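Local coordinates for endosialidase (Enterobacteria phage phi92, PDB 4HIZ), which cleaves polysialic acid within the chain, hydrolysing alpha-2,8 and alpha-2,9 linkages, and so probably helps the phage attack encapsulated bacteria, at residues 89-94 against 98-103; 115-120 against 124-129; 475-480 against 484-489. All coordinates share one frame; numbering follows the deposited sequence.

Contact 1: residues 89-94 against 98-103; sequences KTFVYD and YAPFMA. With NA (sodium ion), chain B; EDO (1,2-ethanediol), chain L.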
loop_
_atom_site.group_PDB
_atom_site.type_symbol
_atom_site.label_atom_id
_atom_site.label_comp_id
_atom_site.label_asym_id
_atom_site.label_seq_id
_atom_site.Cartn_x
_atom_site.Cartn_y
_atom_site.Cartn_z
ATOM N N LYS A 89 -22.922 -14.993 4.550
ATOM C CA LYS A 89 -23.119 -13.720 5.244
ATOM C C LYS A 89 -23.214 -12.518 4.338
ATOM O O LYS A 89 -23.441 -11.406 4.838
ATOM C CB LYS A 89 -21.911 -13.450 6.190
ATOM C CG LYS A 89 -21.787 -14.501 7.324
ATOM C CD LYS A 89 -20.648 -14.142 8.280
ATOM C CE LYS A 89 -19.240 -14.434 7.617
ATOM N NZ LYS A 89 -18.944 -15.967 7.598
ATOM N N THR A 90 -22.993 -12.683 3.035
ATOM C CA THR A 90 -22.980 -11.474 2.185
ATOM C C THR A 90 -24.334 -10.778 2.075
ATOM O O THR A 90 -25.382 -11.414 2.216
ATOM C CB THR A 90 -22.442 -11.751 0.760
ATOM O OG1 THR A 90 -23.330 -12.621 0.054
ATOM C CG2 THR A 90 -21.013 -12.317 0.807
ATOM N N PHE A 91 -24.309 -9.471 1.814
ATOM C CA PHE A 91 -25.541 -8.723 1.601
ATOM C C PHE A 91 -25.223 -7.399 0.933
ATOM O O PHE A 91 -24.059 -6.971 0.892
ATOM C CB PHE A 91 -26.296 -8.538 2.961
ATOM C CG PHE A 91 -25.543 -7.712 3.975
ATOM C CD1 PHE A 91 -25.634 -6.306 3.979
ATOM C CD2 PHE A 91 -24.709 -8.321 4.908
ATOM C CE1 PHE A 91 -24.918 -5.559 4.926
ATOM C CE2 PHE A 91 -23.993 -7.577 5.869
ATOM C CZ PHE A 91 -24.091 -6.181 5.877
ATOM N N VAL A 92 -26.252 -6.794 0.351
ATOM C CA VAL A 92 -26.154 -5.468 -0.269
ATOM C C VAL A 92 -27.116 -4.546 0.479
ATOM O O VAL A 92 -28.294 -4.906 0.735
ATOM C CB VAL A 92 -26.498 -5.550 -1.765
ATOM C CG1 VAL A 92 -26.414 -4.156 -2.437
ATOM C CG2 VAL A 92 -25.546 -6.571 -2.481
ATOM N N TYR A 93 -26.613 -3.395 0.887
ATOM C CA TYR A 93 -27.461 -2.425 1.601
ATOM C C TYR A 93 -27.094 -1.017 1.160
ATOM O O TYR A 93 -25.901 -0.650 1.195
ATOM C CB TYR A 93 -27.296 -2.565 3.121
ATOM C CG TYR A 93 -28.261 -1.682 3.901
ATOM C CD1 TYR A 93 -29.591 -2.095 4.131
ATOM C CD2 TYR A 93 -27.824 -0.464 4.444
ATOM C CE1 TYR A 93 -30.448 -1.254 4.845
ATOM C CE2 TYR A 93 -28.677 0.381 5.163
ATOM C CZ TYR A 93 -29.976 -0.019 5.357
ATOM O OH TYR A 93 -30.820 0.787 6.112
ATOM N N ASP A 94 -28.110 -0.233 0.786
ATOM C CA ASP A 94 -27.911 1.158 0.351
ATOM C C ASP A 94 -26.750 1.282 -0.620
ATOM O O ASP A 94 -25.863 2.118 -0.424
ATOM C CB ASP A 94 -27.704 2.032 1.604
ATOM C CG ASP A 94 -27.828 3.500 1.332
ATOM O OD1 ASP A 94 -28.549 3.887 0.377
ATOM O OD2 ASP A 94 -27.235 4.273 2.122
ATOM N N TYR A 98 -21.495 -5.779 0.860
ATOM C CA TYR A 98 -20.764 -6.206 2.047
ATOM C C TYR A 98 -20.388 -7.673 1.946
ATOM O O TYR A 98 -21.236 -8.537 1.652
ATOM C CB TYR A 98 -21.627 -6.042 3.311
ATOM C CG TYR A 98 -21.932 -4.582 3.652
ATOM C CD1 TYR A 98 -22.927 -3.861 2.966
ATOM C CD2 TYR A 98 -21.256 -3.951 4.688
ATOM C CE1 TYR A 98 -23.211 -2.553 3.310
ATOM C CE2 TYR A 98 -21.518 -2.623 5.026
ATOM C CZ TYR A 98 -22.507 -1.943 4.342
ATOM O OH TYR A 98 -22.755 -0.643 4.691
ATOM N N ALA A 99 -19.111 -7.947 2.181
ATOM C CA ALA A 99 -18.603 -9.322 2.196
ATOM C C ALA A 99 -17.979 -9.613 3.575
ATOM O O ALA A 99 -16.754 -9.427 3.801
ATOM C CB ALA A 99 -17.519 -9.519 1.064
ATOM N N PRO A 100 -18.808 -10.082 4.520
ATOM C CA PRO A 100 -18.281 -10.445 5.827
ATOM C C PRO A 100 -17.601 -11.808 5.738
ATOM O O PRO A 100 -17.937 -12.617 4.866
ATOM C CB PRO A 100 -19.549 -10.560 6.709
ATOM C CG PRO A 100 -20.641 -9.834 5.894
ATOM C CD PRO A 100 -20.273 -10.203 4.467
ATOM N N PHE A 101 -16.613 -12.019 6.599
ATOM C CA PHE A 101 -15.779 -13.240 6.551
ATOM C C PHE A 101 -15.062 -13.323 7.896
ATOM O O PHE A 101 -15.385 -12.557 8.825
ATOM C CB PHE A 101 -14.773 -13.157 5.373
ATOM C CG PHE A 101 -13.722 -12.085 5.526
ATOM C CD1 PHE A 101 -14.021 -10.718 5.233
ATOM C CD2 PHE A 101 -12.427 -12.427 5.909
ATOM C CE1 PHE A 101 -13.030 -9.726 5.346
ATOM C CE2 PHE A 101 -11.417 -11.450 6.035
ATOM C CZ PHE A 101 -11.719 -10.089 5.747
ATOM N N MET A 102 -14.154 -14.282 8.076
ATOM C CA MET A 102 -13.371 -14.321 9.299
ATOM C C MET A 102 -11.878 -14.247 8.922
ATOM O O MET A 102 -11.441 -14.895 7.952
ATOM C CB MET A 102 -13.698 -15.614 10.097
ATOM C CG MET A 102 -15.157 -15.484 10.713
ATOM S SD MET A 102 -15.557 -17.049 11.545
ATOM C CE MET A 102 -15.996 -18.099 10.175
ATOM N N ALA A 103 -11.156 -13.392 9.645
ATOM C CA ALA A 103 -9.724 -13.165 9.447
ATOM C C ALA A 103 -9.014 -13.791 10.627
ATOM O O ALA A 103 -9.117 -13.302 11.753
ATOM C CB ALA A 103 -9.443 -11.640 9.409
HETATM NA NA NA B . -26.802 -12.954 0.523
HETATM C C1 EDO L . -29.208 -8.125 -1.058
HETATM O O1 EDO L . -28.611 -8.526 0.172
HETATM C C2 EDO L . -29.613 -9.302 -1.948
HETATM O O2 EDO L . -28.504 -10.162 -2.128
HETATM O O HOH W 1 -24.544 0.719 3.209
HETATM O O HOH W 2 -29.470 -12.035 0.902
#

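Contact 2: residues 115-120 against 124-129; sequences AWVKSG and QTWSMP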
loop_
_atom_site.group_PDB
_atom_site.type_symbol
_atom_site.label_atom_id
_atom_site.label_comp_id
_atom_site.label_asym_id
_atom_site.label_seq_id
_atom_site.Cartn_x
_atom_site.Cartn_y
_atom_site.Cartn_z
ATOM N N ALA A 115 -15.116 -10.123 10.368
ATOM C CA ALA A 115 -14.708 -8.876 9.691
ATOM C C ALA A 115 -15.533 -8.686 8.450
ATOM O O ALA A 115 -16.286 -9.559 8.061
ATOM C CB ALA A 115 -13.217 -9.053 9.280
ATOM N N TRP A 116 -15.384 -7.556 7.769
ATOM C CA TRP A 116 -15.903 -7.502 6.405
ATOM C C TRP A 116 -15.008 -6.639 5.546
ATOM O O TRP A 116 -14.191 -5.860 6.061
ATOM C CB TRP A 116 -17.361 -7.003 6.327
ATOM C CG TRP A 116 -17.674 -5.590 6.873
ATOM C CD1 TRP A 116 -16.874 -4.458 6.844
ATOM C CD2 TRP A 116 -18.912 -5.191 7.469
ATOM N NE1 TRP A 116 -17.550 -3.380 7.398
ATOM C CE2 TRP A 116 -18.794 -3.819 7.821
ATOM C CE3 TRP A 116 -20.095 -5.881 7.776
ATOM C CZ2 TRP A 116 -19.835 -3.121 8.433
ATOM C CZ3 TRP A 116 -21.136 -5.181 8.389
ATOM C CH2 TRP A 116 -20.991 -3.824 8.718
ATOM N N VAL A 117 -15.135 -6.848 4.246
ATOM C CA VAL A 117 -14.697 -5.829 3.273
ATOM C C VAL A 117 -15.922 -5.415 2.471
ATOM O O VAL A 117 -16.942 -6.145 2.428
ATOM C CB VAL A 117 -13.550 -6.310 2.304
ATOM C CG1 VAL A 117 -12.239 -6.562 3.098
ATOM C CG2 VAL A 117 -13.993 -7.577 1.521
ATOM N N LYS A 118 -15.853 -4.243 1.843
ATOM C CA LYS A 118 -17.038 -3.662 1.203
ATOM C C LYS A 118 -16.655 -3.113 -0.151
ATOM O O LYS A 118 -15.490 -2.727 -0.351
ATOM C CB LYS A 118 -17.563 -2.474 2.032
ATOM C CG LYS A 118 -17.741 -2.770 3.528
ATOM C CD LYS A 118 -18.324 -1.530 4.258
ATOM C CE LYS A 118 -17.356 -0.338 4.204
ATOM N NZ LYS A 118 -17.724 0.742 5.228
ATOM N N SER A 119 -17.620 -3.044 -1.068
ATOM C CA SER A 119 -17.390 -2.364 -2.354
ATOM C C SER A 119 -18.411 -1.289 -2.560
ATOM O O SER A 119 -19.618 -1.559 -2.516
ATOM C CB SER A 119 -17.469 -3.333 -3.541
ATOM O OG SER A 119 -17.232 -2.574 -4.750
ATOM N N GLY A 120 -17.918 -0.089 -2.838
ATOM C CA GLY A 120 -18.754 1.039 -3.231
ATOM C C GLY A 120 -18.828 1.290 -4.728
ATOM O O GLY A 120 -19.350 2.327 -5.147
ATOM N N GLN A 124 -16.021 -3.603 -8.169
ATOM C CA GLN A 124 -14.735 -3.466 -8.851
ATOM C C GLN A 124 -13.586 -3.381 -7.876
ATOM O O GLN A 124 -12.538 -3.989 -8.118
ATOM C CB GLN A 124 -14.743 -2.181 -9.711
ATOM C CG GLN A 124 -15.756 -2.291 -10.823
ATOM C CD GLN A 124 -15.702 -1.065 -11.728
ATOM O OE1 GLN A 124 -14.853 -1.005 -12.630
ATOM N NE2 GLN A 124 -16.570 -0.079 -11.472
ATOM N N THR A 125 -13.749 -2.603 -6.802
ATOM C CA THR A 125 -12.696 -2.444 -5.798
ATOM C C THR A 125 -13.278 -2.563 -4.407
ATOM O O THR A 125 -14.469 -2.291 -4.190
ATOM C CB THR A 125 -11.919 -1.087 -5.883
ATOM O OG1 THR A 125 -12.761 0.009 -5.481
ATOM C CG2 THR A 125 -11.357 -0.840 -7.307
ATOM N N TRP A 126 -12.429 -3.016 -3.475
ATOM C CA TRP A 126 -12.880 -3.466 -2.164
ATOM C C TRP A 126 -12.002 -2.858 -1.080
ATOM O O TRP A 126 -10.769 -2.729 -1.243
ATOM C CB TRP A 126 -12.854 -4.993 -2.107
ATOM C CG TRP A 126 -13.807 -5.589 -3.084
ATOM C CD1 TRP A 126 -13.626 -5.718 -4.430
ATOM C CD2 TRP A 126 -15.108 -6.102 -2.802
ATOM N NE1 TRP A 126 -14.735 -6.289 -5.010
ATOM C CE2 TRP A 126 -15.652 -6.544 -4.028
ATOM C CE3 TRP A 126 -15.871 -6.231 -1.625
ATOM C CZ2 TRP A 126 -16.906 -7.124 -4.127
ATOM C CZ3 TRP A 126 -17.135 -6.797 -1.720
ATOM C CH2 TRP A 126 -17.649 -7.230 -2.966
ATOM N N SER A 127 -12.652 -2.465 0.011
ATOM C CA SER A 127 -12.033 -1.756 1.119
ATOM C C SER A 127 -11.107 -2.638 1.958
ATOM O O SER A 127 -11.051 -3.880 1.787
ATOM C CB SER A 127 -13.120 -1.227 2.054
ATOM O OG SER A 127 -13.844 -2.336 2.668
ATOM N N MET A 128 -10.396 -2.000 2.894
ATOM C CA MET A 128 -9.557 -2.743 3.834
ATOM C C MET A 128 -10.493 -3.546 4.757
ATOM O O MET A 128 -11.654 -3.162 4.954
ATOM C CB MET A 128 -8.703 -1.793 4.671
ATOM C CG MET A 128 -9.507 -0.966 5.673
ATOM S SD MET A 128 -8.543 0.219 6.626
ATOM C CE MET A 128 -8.413 1.560 5.421
ATOM N N PRO A 129 -9.996 -4.653 5.315
ATOM C CA PRO A 129 -10.860 -5.342 6.278
ATOM C C PRO A 129 -11.178 -4.475 7.493
ATOM O O PRO A 129 -10.314 -3.734 7.989
ATOM C CB PRO A 129 -9.999 -6.535 6.758
ATOM C CG PRO A 129 -9.000 -6.749 5.680
ATOM C CD PRO A 129 -8.709 -5.337 5.127
HETATM O O HOH W 3 -15.100 0.394 -3.154
#

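Contact 3: residues 475-480 against 484-489; sequences GSVCVK and LYYIFG. With NA (sodium ion), chain B; EDO (1,2-ethanediol), chain L.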
loop_
_atom_site.group_PDB
_atom_site.type_symbol
_atom_site.label_atom_id
_atom_site.label_comp_id
_atom_site.label_asym_id
_atom_site.label_seq_id
_atom_site.Cartn_x
_atom_site.Cartn_y
_atom_site.Cartn_z
ATOM N N GLY A 475 -18.449 -20.193 0.359
ATOM C CA GLY A 475 -18.794 -18.851 -0.123
ATOM C C GLY A 475 -20.245 -18.446 0.118
ATOM O O GLY A 475 -20.972 -19.030 0.933
ATOM N N SER A 476 -20.628 -17.392 -0.594
ATOM C CA SER A 476 -21.921 -16.750 -0.325
ATOM C C SER A 476 -22.328 -15.991 -1.578
ATOM O O SER A 476 -21.457 -15.559 -2.365
ATOM C CB SER A 476 -21.698 -15.811 0.855
ATOM O OG SER A 476 -22.900 -15.166 1.234
ATOM N N VAL A 477 -23.637 -15.826 -1.792
ATOM C CA VAL A 477 -24.128 -15.125 -2.992
ATOM C C VAL A 477 -24.984 -13.947 -2.615
ATOM O O VAL A 477 -25.866 -14.053 -1.734
ATOM C CB VAL A 477 -24.956 -16.099 -3.882
ATOM C CG1 VAL A 477 -25.722 -15.341 -5.022
ATOM C CG2 VAL A 477 -23.998 -17.218 -4.453
ATOM N N CYS A 478 -24.771 -12.821 -3.304
ATOM C CA CYS A 478 -25.706 -11.707 -3.134
ATOM C C CYS A 478 -25.913 -11.015 -4.483
ATOM O O CYS A 478 -25.247 -11.345 -5.474
ATOM C CB CYS A 478 -25.185 -10.699 -2.085
ATOM S SG CYS A 478 -23.575 -9.962 -2.544
ATOM N N VAL A 479 -26.854 -10.065 -4.534
ATOM C CA VAL A 479 -27.199 -9.442 -5.809
ATOM C C VAL A 479 -27.336 -7.959 -5.624
ATOM O O VAL A 479 -27.913 -7.495 -4.623
ATOM C CB VAL A 479 -28.567 -10.019 -6.323
ATOM C CG1 VAL A 479 -29.137 -9.222 -7.515
ATOM C CG2 VAL A 479 -28.385 -11.487 -6.729
ATOM N N LYS A 480 -26.844 -7.199 -6.599
ATOM C CA LYS A 480 -27.117 -5.754 -6.638
ATOM C C LYS A 480 -27.527 -5.375 -8.040
ATOM O O LYS A 480 -26.750 -5.483 -8.960
ATOM C CB LYS A 480 -25.916 -4.915 -6.191
ATOM C CG LYS A 480 -26.218 -3.382 -6.273
ATOM C CD LYS A 480 -25.031 -2.516 -5.868
ATOM C CE LYS A 480 -25.350 -1.014 -6.046
ATOM N NZ LYS A 480 -25.523 -0.680 -7.469
ATOM N N LEU A 484 -24.962 -10.255 -10.168
ATOM C CA LEU A 484 -24.985 -11.240 -9.081
ATOM C C LEU A 484 -23.509 -11.496 -8.682
ATOM O O LEU A 484 -22.629 -11.467 -9.540
ATOM C CB LEU A 484 -25.640 -12.514 -9.619
ATOM C CG LEU A 484 -25.573 -13.737 -8.679
ATOM C CD1 LEU A 484 -26.821 -14.647 -8.907
ATOM C CD2 LEU A 484 -24.286 -14.558 -8.867
ATOM N N TYR A 485 -23.247 -11.716 -7.396
ATOM C CA TYR A 485 -21.889 -11.925 -6.884
ATOM C C TYR A 485 -21.826 -13.256 -6.137
ATOM O O TYR A 485 -22.579 -13.474 -5.182
ATOM C CB TYR A 485 -21.497 -10.820 -5.903
ATOM C CG TYR A 485 -21.617 -9.447 -6.544
ATOM C CD1 TYR A 485 -22.850 -8.774 -6.561
ATOM C CD2 TYR A 485 -20.517 -8.817 -7.133
ATOM C CE1 TYR A 485 -23.008 -7.533 -7.165
ATOM C CE2 TYR A 485 -20.664 -7.577 -7.717
ATOM C CZ TYR A 485 -21.886 -6.948 -7.731
ATOM O OH TYR A 485 -22.020 -5.698 -8.348
ATOM N N TYR A 486 -20.922 -14.130 -6.581
ATOM C CA TYR A 486 -20.554 -15.293 -5.764
ATOM C C TYR A 486 -19.224 -14.931 -5.143
ATOM O O TYR A 486 -18.228 -14.751 -5.866
ATOM C CB TYR A 486 -20.444 -16.545 -6.636
ATOM C CG TYR A 486 -19.823 -17.786 -5.960
ATOM C CD1 TYR A 486 -20.233 -18.203 -4.704
ATOM C CD2 TYR A 486 -18.818 -18.532 -6.596
ATOM C CE1 TYR A 486 -19.730 -19.332 -4.108
ATOM C CE2 TYR A 486 -18.277 -19.674 -6.013
ATOM C CZ TYR A 486 -18.740 -20.064 -4.757
ATOM O OH TYR A 486 -18.212 -21.186 -4.163
ATOM N N ILE A 487 -19.189 -14.812 -3.824
ATOM C CA ILE A 487 -18.009 -14.273 -3.151
ATOM C C ILE A 487 -17.512 -15.396 -2.264
ATOM O O ILE A 487 -18.256 -15.929 -1.418
ATOM C CB ILE A 487 -18.353 -13.015 -2.321
ATOM C CG1 ILE A 487 -19.080 -12.013 -3.231
ATOM C CG2 ILE A 487 -17.069 -12.381 -1.697
ATOM C CD1 ILE A 487 -19.353 -10.652 -2.558
ATOM N N PHE A 488 -16.256 -15.772 -2.450
ATOM C CA PHE A 488 -15.825 -17.088 -1.965
ATOM C C PHE A 488 -14.310 -17.162 -1.863
ATOM O O PHE A 488 -13.613 -16.226 -2.256
ATOM C CB PHE A 488 -16.345 -18.200 -2.886
ATOM C CG PHE A 488 -15.726 -18.196 -4.270
ATOM C CD1 PHE A 488 -16.042 -17.200 -5.183
ATOM C CD2 PHE A 488 -14.820 -19.185 -4.645
ATOM C CE1 PHE A 488 -15.485 -17.171 -6.466
ATOM C CE2 PHE A 488 -14.255 -19.181 -5.915
ATOM C CZ PHE A 488 -14.594 -18.170 -6.838
ATOM N N GLY A 489 -13.800 -18.296 -1.358
ATOM C CA GLY A 489 -12.357 -18.411 -1.105
ATOM C C GLY A 489 -11.541 -19.080 -2.191
ATOM O O GLY A 489 -12.034 -19.912 -2.955
HETATM NA NA NA B . -26.802 -12.954 0.523
HETATM C C1 EDO L . -29.208 -8.125 -1.058
HETATM O O1 EDO L . -28.611 -8.526 0.172
HETATM C C2 EDO L . -29.613 -9.302 -1.948
HETATM O O2 EDO L . -28.504 -10.162 -2.128
HETATM O O HOH W 4 -19.334 -21.962 -1.744
HETATM O O HOH W 2 -29.470 -12.035 0.902
#

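Contact 1: residues 89-94 against 98-103
Phe91 and Tyr98 form the antiparallel hydrogen-bonded pair of a short hairpin, and their side chains leave the same face of the sheet. Tyr98 N donates to Phe91 O over 2.8 Å, whereas the return bond from Phe91 N to Tyr98 O is longer, 3.2 Å. This is the tight part of the contact. The two rings lie nearly parallel, their planes 16° apart, but are slid so far that they barely overlap. Phe91 CE1 rests over one face of the Tyr98 ring, 3.3 Å from Tyr98 CD1, while Tyr98 CB makes a CH-pi contact over a face of the Phe91 ring. With CG wedged between its own backbone N and carbonyl carbon (chi1 64°), Phe91 swings its ring back over the partner strand. Pro100 CG approaches that ring obliquely, and Pro100 CB meets Lys89 CB at 3.8 Å. A long lysine suits this place: its methylene chain slides past the proline, and its ammonium group reaches the carbonyls of Trp85, Gln87 and Cys148.

On the edge turned from Tyr98, buried Thr90 binds a sodium ion through its O at 2.7 Å, which Val477 O also binds. Toward residues 92-94 the packing is looser and partly exposed. A water joins Tyr93 O (2.8 Å) to Tyr98 OH (2.7 Å) where the strands have spread. Val92 N turns to O1 of an ethanediol, 2.9 Å away and probably from the crystallisation liquor. Just two direct backbone bonds link the segments, so the hairpin relies heavily on aromatic and aliphatic packing, while Thr90 O, Val92 N and Tyr93 O turn to the ion, the diol and water.

Contact 2: residues 115-120 against 124-129
Trp116 touches the returning chain through its carbonyl, which receives a CA-H...O contact from Pro129 CA (3.4 Å); its indole NE1 bonds to Glu130. Val117 follows, its CG1 lying 3.2 Å from Ser127 O and also against Pro129, while CG2 reaches Trp126 CE3, so the two methyls of the beta-branched side chain serve different neighbours. At Lys118 the backbone is gripped twice. Its N donates to Ser127 OG (2.9 Å), and its O accepts from Ser127 N (2.9 Å) in the carbonyl plane; Lys118 NZ makes a salt bridge to Asp511 of the second subunit. Ser119 sets CB squarely over the six-membered ring of Trp126, 3.6 Å from its centroid. Its hydroxyl, anti to the backbone N (chi1 180°), is thereby carried into the turn, where it accepts from the backbone N-H groups of Asp121 and Gly123. Gly120 N donates to a water that in turn donates to Thr125 O. Thr125 OG1 bonds to Asp121 OD2. This Ser-X-Asp-X-Gly-X-Thr-Trp sequence, folded into a turn with the tryptophan tucked beneath the serine, is the Asp box, the recurrent turn of sialidase beta-propeller blades.

Contact 3: residues 475-480 against 484-489
Tyr485 turns the edge of its ring to the opposite strand, with Cys478 O and Lys480 N near the ring plane. Tyr485 CG stands anti to the carbonyl carbon (chi1 -57°), which lays the ring along the partner strand until Tyr485 CE1 is 4.0 Å from Lys480 CB. Beyond it, the phenol OH bonds to Asp122 O, and Lys480 NZ makes a salt bridge to the same residue's carboxylate. On this face Cys478 SG stands obliquely to the Tyr485 ring, a sulfur-aromatic contact at 5.2 Å from the centroid, and also meets Ile487 CD1; a small sulfhydryl can lie beside both larger side chains.

The strands are antiparallel and paired from Ser476 with Ile487 to Val479 with Leu484, with four backbone bonds, the straightest from Ile487 N to Ser476 O (177°). They belong to a four-stranded propeller blade that strand 71-75, from the start of the domain, completes at its other margin, consistent with the usual closure of a propeller ring.

The opposite face carries Val477, Val479, Leu484 and Tyr486. Two valine methyls converge on Leu484 CG, Val477 CG1 at 4.0 Å and Val479 CG2 at 4.1 Å. Tyr486 meets Val477 at about a right angle, Tyr486 CD1 being 3.9 Å from Val477 CG2. Farther along, Gly475 CA is 3.7 Å from Phe488 CB. Glycine suits this place, since a CB there would run into Phe488 CB, the Tyr486 ring and Ile487 O. On the edge turned away from strand 484-489, Val477 O binds the sodium ion at 2.7 Å.

Overall arrangement
All three contacts are largely buried in the propeller domain, yet their settings differ. Contacts 1 and 2 share one sheet: strands 96-104 and 113-119 are neighbours, joined by bonds such as Ala99 N to Val117 O. Contact 3 belongs to another sheet and meets contact 1 through the Thr90 and Ser476 hydroxyls, the shared sodium ion and the ethanediol. Contact 2 reaches contact 3 more narrowly, where Trp126 packs on Ile487. Regular backbone pairing dominates contact 3, aromatic and proline packing contact 1, and serine-centred turn bonding contact 2. Contact 2 also lies at subunit boundaries, touching both neighbouring subunits, whereas contacts 1 and 3 each reach one through a single residue.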